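Local coordinates for putative immunoglobulin-blocking virulence protein (Mycoplasma mycoides subsp. capri, PDB 7ADK) that probably binds host immunoglobulins and blocks their action as a mycoplasma virulence factor, at residues D655-A660 against T694-E699; S687-G692 against K719-P724. All coordinates share one frame; numbering follows the deposited sequence.

Interaction 1: D655-A660 against T694-E699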
loop_
_atom_site.group_PDB
_atom_site.type_symbol
_atom_site.label_atom_id
_atom_site.label_comp_id
_atom_site.label_asym_id
_atom_site.label_seq_id
_atom_site.Cartn_x
_atom_site.Cartn_y
_atom_site.Cartn_z
ATOM N N ASP A 655 27.942 -27.821 -1.498
ATOM C CA ASP A 655 28.583 -27.094 -0.382
ATOM C C ASP A 655 27.717 -27.097 0.893
ATOM O O ASP A 655 28.114 -26.582 1.931
ATOM C CB ASP A 655 28.933 -25.640 -0.766
ATOM C CG ASP A 655 27.749 -24.669 -0.748
ATOM O OD1 ASP A 655 26.642 -25.104 -1.096
ATOM O OD2 ASP A 655 27.913 -23.476 -0.397
ATOM N N GLU A 656 26.515 -27.661 0.846
ATOM C CA GLU A 656 25.566 -27.654 1.956
ATOM C C GLU A 656 26.074 -28.402 3.182
ATOM O O GLU A 656 25.620 -28.125 4.279
ATOM C CB GLU A 656 24.216 -28.214 1.502
ATOM C CG GLU A 656 23.602 -27.367 0.390
ATOM C CD GLU A 656 22.108 -27.617 0.227
ATOM O OE1 GLU A 656 21.732 -28.629 -0.396
ATOM O OE2 GLU A 656 21.312 -26.802 0.733
ATOM N N LEU A 657 27.056 -29.291 3.029
ATOM C CA LEU A 657 27.783 -29.929 4.132
ATOM C C LEU A 657 28.526 -28.901 5.006
ATOM O O LEU A 657 28.772 -29.138 6.187
ATOM C CB LEU A 657 28.810 -30.916 3.557
ATOM C CG LEU A 657 28.245 -32.155 2.845
ATOM C CD1 LEU A 657 27.790 -31.899 1.415
ATOM C CD2 LEU A 657 29.335 -33.218 2.774
ATOM N N ASN A 658 28.878 -27.760 4.414
ATOM C CA ASN A 658 29.711 -26.705 4.971
ATOM C C ASN A 658 29.158 -25.284 4.715
ATOM O O ASN A 658 29.905 -24.310 4.753
ATOM C CB ASN A 658 31.160 -26.911 4.499
ATOM C CG ASN A 658 31.326 -26.831 2.997
ATOM O OD1 ASN A 658 31.236 -27.814 2.280
ATOM N ND2 ASN A 658 31.613 -25.671 2.484
ATOM N N GLU A 659 27.848 -25.122 4.510
ATOM C CA GLU A 659 27.210 -23.854 4.870
ATOM C C GLU A 659 27.246 -23.729 6.404
ATOM O O GLU A 659 26.867 -24.664 7.113
ATOM C CB GLU A 659 25.770 -23.735 4.342
ATOM C CG GLU A 659 25.103 -22.529 5.035
ATOM C CD GLU A 659 23.729 -22.111 4.536
ATOM O OE1 GLU A 659 22.939 -22.974 4.116
ATOM O OE2 GLU A 659 23.432 -20.903 4.630
ATOM N N ALA A 660 27.649 -22.569 6.918
ATOM C CA ALA A 660 27.664 -22.335 8.343
ATOM C C ALA A 660 26.213 -22.309 8.885
ATOM O O ALA A 660 25.361 -21.543 8.431
ATOM C CB ALA A 660 28.512 -21.106 8.616
ATOM N N THR A 694 28.699 -35.220 -5.112
ATOM C CA THR A 694 29.058 -35.481 -3.709
ATOM C C THR A 694 27.832 -35.667 -2.805
ATOM O O THR A 694 26.938 -34.816 -2.760
ATOM C CB THR A 694 29.935 -34.337 -3.173
ATOM O OG1 THR A 694 31.033 -34.104 -4.022
ATOM C CG2 THR A 694 30.475 -34.592 -1.777
ATOM N N LEU A 695 27.819 -36.744 -2.007
ATOM C CA LEU A 695 26.744 -37.065 -1.060
ATOM C C LEU A 695 26.667 -36.059 0.105
ATOM O O LEU A 695 27.688 -35.570 0.579
ATOM C CB LEU A 695 26.911 -38.489 -0.492
ATOM C CG LEU A 695 26.874 -39.647 -1.512
ATOM C CD1 LEU A 695 28.244 -39.947 -2.124
ATOM C CD2 LEU A 695 26.393 -40.927 -0.828
ATOM N N LEU A 696 25.466 -35.782 0.615
ATOM C CA LEU A 696 25.267 -34.951 1.813
ATOM C C LEU A 696 25.679 -35.677 3.102
ATOM O O LEU A 696 25.406 -36.864 3.273
ATOM C CB LEU A 696 23.804 -34.495 1.938
ATOM C CG LEU A 696 23.244 -33.729 0.739
ATOM C CD1 LEU A 696 21.775 -33.453 1.014
ATOM C CD2 LEU A 696 23.947 -32.400 0.513
ATOM N N SER A 697 26.273 -34.930 4.029
ATOM C CA SER A 697 26.504 -35.344 5.417
ATOM C C SER A 697 25.303 -35.015 6.316
ATOM O O SER A 697 24.316 -34.438 5.864
ATOM C CB SER A 697 27.758 -34.647 5.944
ATOM O OG SER A 697 27.555 -33.252 6.050
ATOM N N ASP A 698 25.402 -35.330 7.608
ATOM C CA ASP A 698 24.435 -34.972 8.650
ATOM C C ASP A 698 24.139 -33.456 8.694
ATOM O O ASP A 698 22.981 -33.058 8.625
ATOM C CB ASP A 698 24.974 -35.499 9.983
ATOM C CG ASP A 698 24.035 -35.329 11.178
ATOM O OD1 ASP A 698 22.807 -35.280 11.004
ATOM O OD2 ASP A 698 24.527 -35.249 12.308
ATOM N N GLU A 699 25.144 -32.569 8.701
ATOM C CA GLU A 699 24.895 -31.120 8.592
ATOM C C GLU A 699 24.454 -30.689 7.190
ATOM O O GLU A 699 23.732 -29.707 7.052
ATOM C CB GLU A 699 26.098 -30.306 9.073
ATOM C CG GLU A 699 26.330 -30.430 10.583
ATOM C CD GLU A 699 25.084 -30.134 11.431
ATOM O OE1 GLU A 699 24.422 -29.096 11.216
ATOM O OE2 GLU A 699 24.771 -30.920 12.342
#

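Interaction 2: S687-G692 against K719-P724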
loop_
_atom_site.group_PDB
_atom_site.type_symbol
_atom_site.label_atom_id
_atom_site.label_comp_id
_atom_site.label_asym_id
_atom_site.label_seq_id
_atom_site.Cartn_x
_atom_site.Cartn_y
_atom_site.Cartn_z
ATOM N N SER A 687 12.105 -26.091 -7.650
ATOM C CA SER A 687 12.886 -26.699 -6.585
ATOM C C SER A 687 14.172 -25.971 -6.186
ATOM O O SER A 687 14.722 -25.157 -6.919
ATOM C CB SER A 687 13.287 -28.099 -7.063
ATOM O OG SER A 687 12.193 -28.772 -7.647
ATOM N N ILE A 688 14.752 -26.400 -5.069
ATOM C CA ILE A 688 16.199 -26.293 -4.881
ATOM C C ILE A 688 16.851 -27.307 -5.829
ATOM O O ILE A 688 16.648 -28.514 -5.675
ATOM C CB ILE A 688 16.585 -26.574 -3.422
ATOM C CG1 ILE A 688 15.950 -25.514 -2.508
ATOM C CG2 ILE A 688 18.111 -26.619 -3.267
ATOM C CD1 ILE A 688 16.325 -25.675 -1.042
ATOM N N ARG A 689 17.625 -26.844 -6.808
ATOM C CA ARG A 689 18.405 -27.705 -7.699
ATOM C C ARG A 689 19.744 -27.994 -7.043
ATOM O O ARG A 689 20.560 -27.093 -6.882
ATOM C CB ARG A 689 18.536 -27.035 -9.074
ATOM C CG ARG A 689 19.516 -27.758 -10.019
ATOM C CD ARG A 689 19.672 -27.097 -11.391
ATOM N NE ARG A 689 18.445 -27.131 -12.210
ATOM C CZ ARG A 689 18.369 -26.762 -13.475
ATOM N NH1 ARG A 689 19.408 -26.401 -14.164
ATOM N NH2 ARG A 689 17.231 -26.738 -14.089
ATOM N N ILE A 690 19.980 -29.251 -6.701
ATOM C CA ILE A 690 21.233 -29.716 -6.116
ATOM C C ILE A 690 22.104 -30.241 -7.259
ATOM O O ILE A 690 21.726 -31.192 -7.948
ATOM C CB ILE A 690 20.956 -30.778 -5.032
ATOM C CG1 ILE A 690 20.118 -30.169 -3.887
ATOM C CG2 ILE A 690 22.279 -31.357 -4.506
ATOM C CD1 ILE A 690 19.723 -31.140 -2.780
ATOM N N SER A 691 23.261 -29.621 -7.483
ATOM C CA SER A 691 24.236 -30.016 -8.509
ATOM C C SER A 691 25.488 -30.680 -7.905
ATOM O O SER A 691 25.758 -30.567 -6.710
ATOM C CB SER A 691 24.564 -28.811 -9.399
ATOM O OG SER A 691 25.238 -27.807 -8.688
ATOM N N GLY A 692 26.258 -31.395 -8.730
ATOM C CA GLY A 692 27.459 -32.151 -8.338
ATOM C C GLY A 692 27.203 -33.552 -7.759
ATOM O O GLY A 692 26.121 -33.853 -7.268
ATOM N N LYS A 719 9.903 -28.973 -2.792
ATOM C CA LYS A 719 10.433 -29.600 -4.014
ATOM C C LYS A 719 11.959 -29.543 -4.130
ATOM O O LYS A 719 12.588 -28.493 -4.009
ATOM C CB LYS A 719 9.758 -29.007 -5.260
ATOM C CG LYS A 719 8.280 -29.403 -5.319
ATOM C CD LYS A 719 7.559 -28.927 -6.581
ATOM C CE LYS A 719 7.565 -27.403 -6.697
ATOM N NZ LYS A 719 6.630 -26.915 -7.740
ATOM N N GLN A 720 12.555 -30.682 -4.446
ATOM C CA GLN A 720 13.989 -30.855 -4.679
ATOM C C GLN A 720 14.241 -31.258 -6.135
ATOM O O GLN A 720 13.378 -31.822 -6.794
ATOM C CB GLN A 720 14.540 -31.911 -3.719
ATOM C CG GLN A 720 14.476 -31.514 -2.239
ATOM C CD GLN A 720 14.777 -32.692 -1.313
ATOM O OE1 GLN A 720 15.630 -33.519 -1.578
ATOM N NE2 GLN A 720 14.121 -32.810 -0.182
ATOM N N ILE A 721 15.413 -30.958 -6.675
ATOM C CA ILE A 721 15.868 -31.439 -7.986
ATOM C C ILE A 721 17.265 -32.032 -7.810
ATOM O O ILE A 721 18.133 -31.375 -7.251
ATOM C CB ILE A 721 15.821 -30.310 -9.045
ATOM C CG1 ILE A 721 14.454 -30.279 -9.751
ATOM C CG2 ILE A 721 16.947 -30.445 -10.074
ATOM C CD1 ILE A 721 14.167 -28.997 -10.544
ATOM N N GLN A 722 17.509 -33.215 -8.364
ATOM C CA GLN A 722 18.857 -33.755 -8.518
ATOM C C GLN A 722 19.162 -33.925 -10.007
ATOM O O GLN A 722 18.489 -34.692 -10.691
ATOM C CB GLN A 722 18.964 -35.053 -7.714
ATOM C CG GLN A 722 20.363 -35.679 -7.758
ATOM C CD GLN A 722 20.661 -36.643 -6.607
ATOM O OE1 GLN A 722 19.995 -36.688 -5.588
ATOM N NE2 GLN A 722 21.719 -37.417 -6.695
ATOM N N ILE A 723 20.149 -33.185 -10.528
ATOM C CA ILE A 723 20.553 -33.279 -11.944
ATOM C C ILE A 723 21.167 -34.667 -12.226
ATOM O O ILE A 723 21.629 -35.304 -11.280
ATOM C CB ILE A 723 21.446 -32.087 -12.368
ATOM C CG1 ILE A 723 22.903 -32.206 -11.904
ATOM C CG2 ILE A 723 20.814 -30.756 -11.935
ATOM C CD1 ILE A 723 23.823 -31.106 -12.451
ATOM N N PRO A 724 21.155 -35.197 -13.465
ATOM C CA PRO A 724 21.345 -36.633 -13.718
ATOM C C PRO A 724 22.800 -37.129 -13.575
ATOM O O PRO A 724 23.476 -37.463 -14.541
ATOM C CB PRO A 724 20.707 -36.891 -15.089
ATOM C CG PRO A 724 20.828 -35.558 -15.806
ATOM C CD PRO A 724 20.680 -34.540 -14.676
#

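Interaction 1: D655-A660 against T694-E699
Leu657 carries this contact, laying its branched end against the chain that leads into helix 698-709. Its CG lies 3.5 Å from OG of Ser697, while CD2 sits 3.6 Å from the carbonyl O of Leu695 and also faces the backbone N of Ser697. The other methyl, CD1, meets CD2 of Leu696 at 4.0 Å, the two leucine side chains crossing obliquely. In Leu657 CG is anti to the carbonyl carbon (chi1 -67°), which sets the branch point beside the Ser697 hydroxyl. CB of Glu656 adds a looser apolar touch, 4.3 Å from CD2 of Leu696, and O of Leu657 lies 4.1 Å from CB of Glu699. No hydrogen bond joins the two segments directly; van der Waals contact does the work.

The polar groups are held from just outside. Ser697 is the N-cap of the helix, its OG making a weak hydrogen bond to Gly700 N. Asn703 ND2, further along that helix, hydrogen-bonds to the carbonyl oxygens of both Glu656 and Glu659, and Glu699 OE1 takes a hydrogen bond from Asn661 ND2. Thus the loop following strand 650-652 is fastened to the start of helix 698-709, with Glu656 packing on Leu704 and Tyr707 of the helix and Ser654 OG hydrogen-bonded to O of Thr694 beside strand 650-652.

Interaction 2: S687-G692 against K719-P724
The flat guanidinium of Arg689 has Ile721 CG2 and Ile723 CG2 lying oblique to its plane, and Tyr649 joins it in a cation-pi contact. The aliphatic stem makes the closer fit: CG of Arg689 is 3.7 Å from CG2 of Ile721 and 3.8 Å from CG2 of Ile723. With CG anti to the backbone N (chi1 171°), that carbon comes against both isoleucine methyls, and the Arg689 side chain crosses that of Ile723 at about a right angle.

The two segments carry the strands of a beta-alpha-beta crossover: 688-690 and 720-722 run parallel as neighbours, and the connection between them contains helix 698-709. Their axes approach to 4.7 Å at an angle of 23°. Arg689 and Ile721 share one face of the sheet. Ile688, Ile690, Gln720 and Gln722 share the other, where Ile688 and Gln720 pack on helix 698-709, both touching Phe708. Strand 650-652 pairs with the other edge of 688-690, which makes 688-690 the middle strand of three. Just before the outer strand 720-722, Lys719 NZ forms a salt bridge with Asp158 of the lipoprotein chain and also hydrogen-bonds to O of Thr685.

At the start of the pairing, Ser687 OG makes a weak hydrogen bond to Gln720 O and lies against CG1 and CD1 of Ile721. Past the strands, CD1 of Ile723 rests 3.9 Å from CB of Ser691, whose hydroxyl is hydrogen-bonded to OE2 of Glu651. The backbone bonds alternate in direction: Ile688 N to Lys719 O at 3.2 Å, then Ile721 N to Ile688 O at 2.9 Å. The third is the straightest, with Ile690 N 2.9 Å from Ile721 O and an N-H...O angle of 170°.

In the fold
Along the chain the four segments alternate: 655-660, 687-692, 694-699, 719-724. The partners of one interaction are therefore threaded between those of the other. Their centres are about 14 Å apart, and OE1 of Glu656 packs against CD1 of Ile690 at 4.0 Å, so they touch. Both use helix 698-709: interaction 1 meets its beginning, while interaction 2 joins the strands before and after it. Leu704 and Tyr707 of that helix touch both Glu656 and Ile688, tying loop and sheet to one helix surface. Together they join the loop after strand 650-652, helix 698-709 and two strands of the three-stranded parallel sheet near the modelled C-terminal end, with centres about 38 and 43 Å from the centre of the chain.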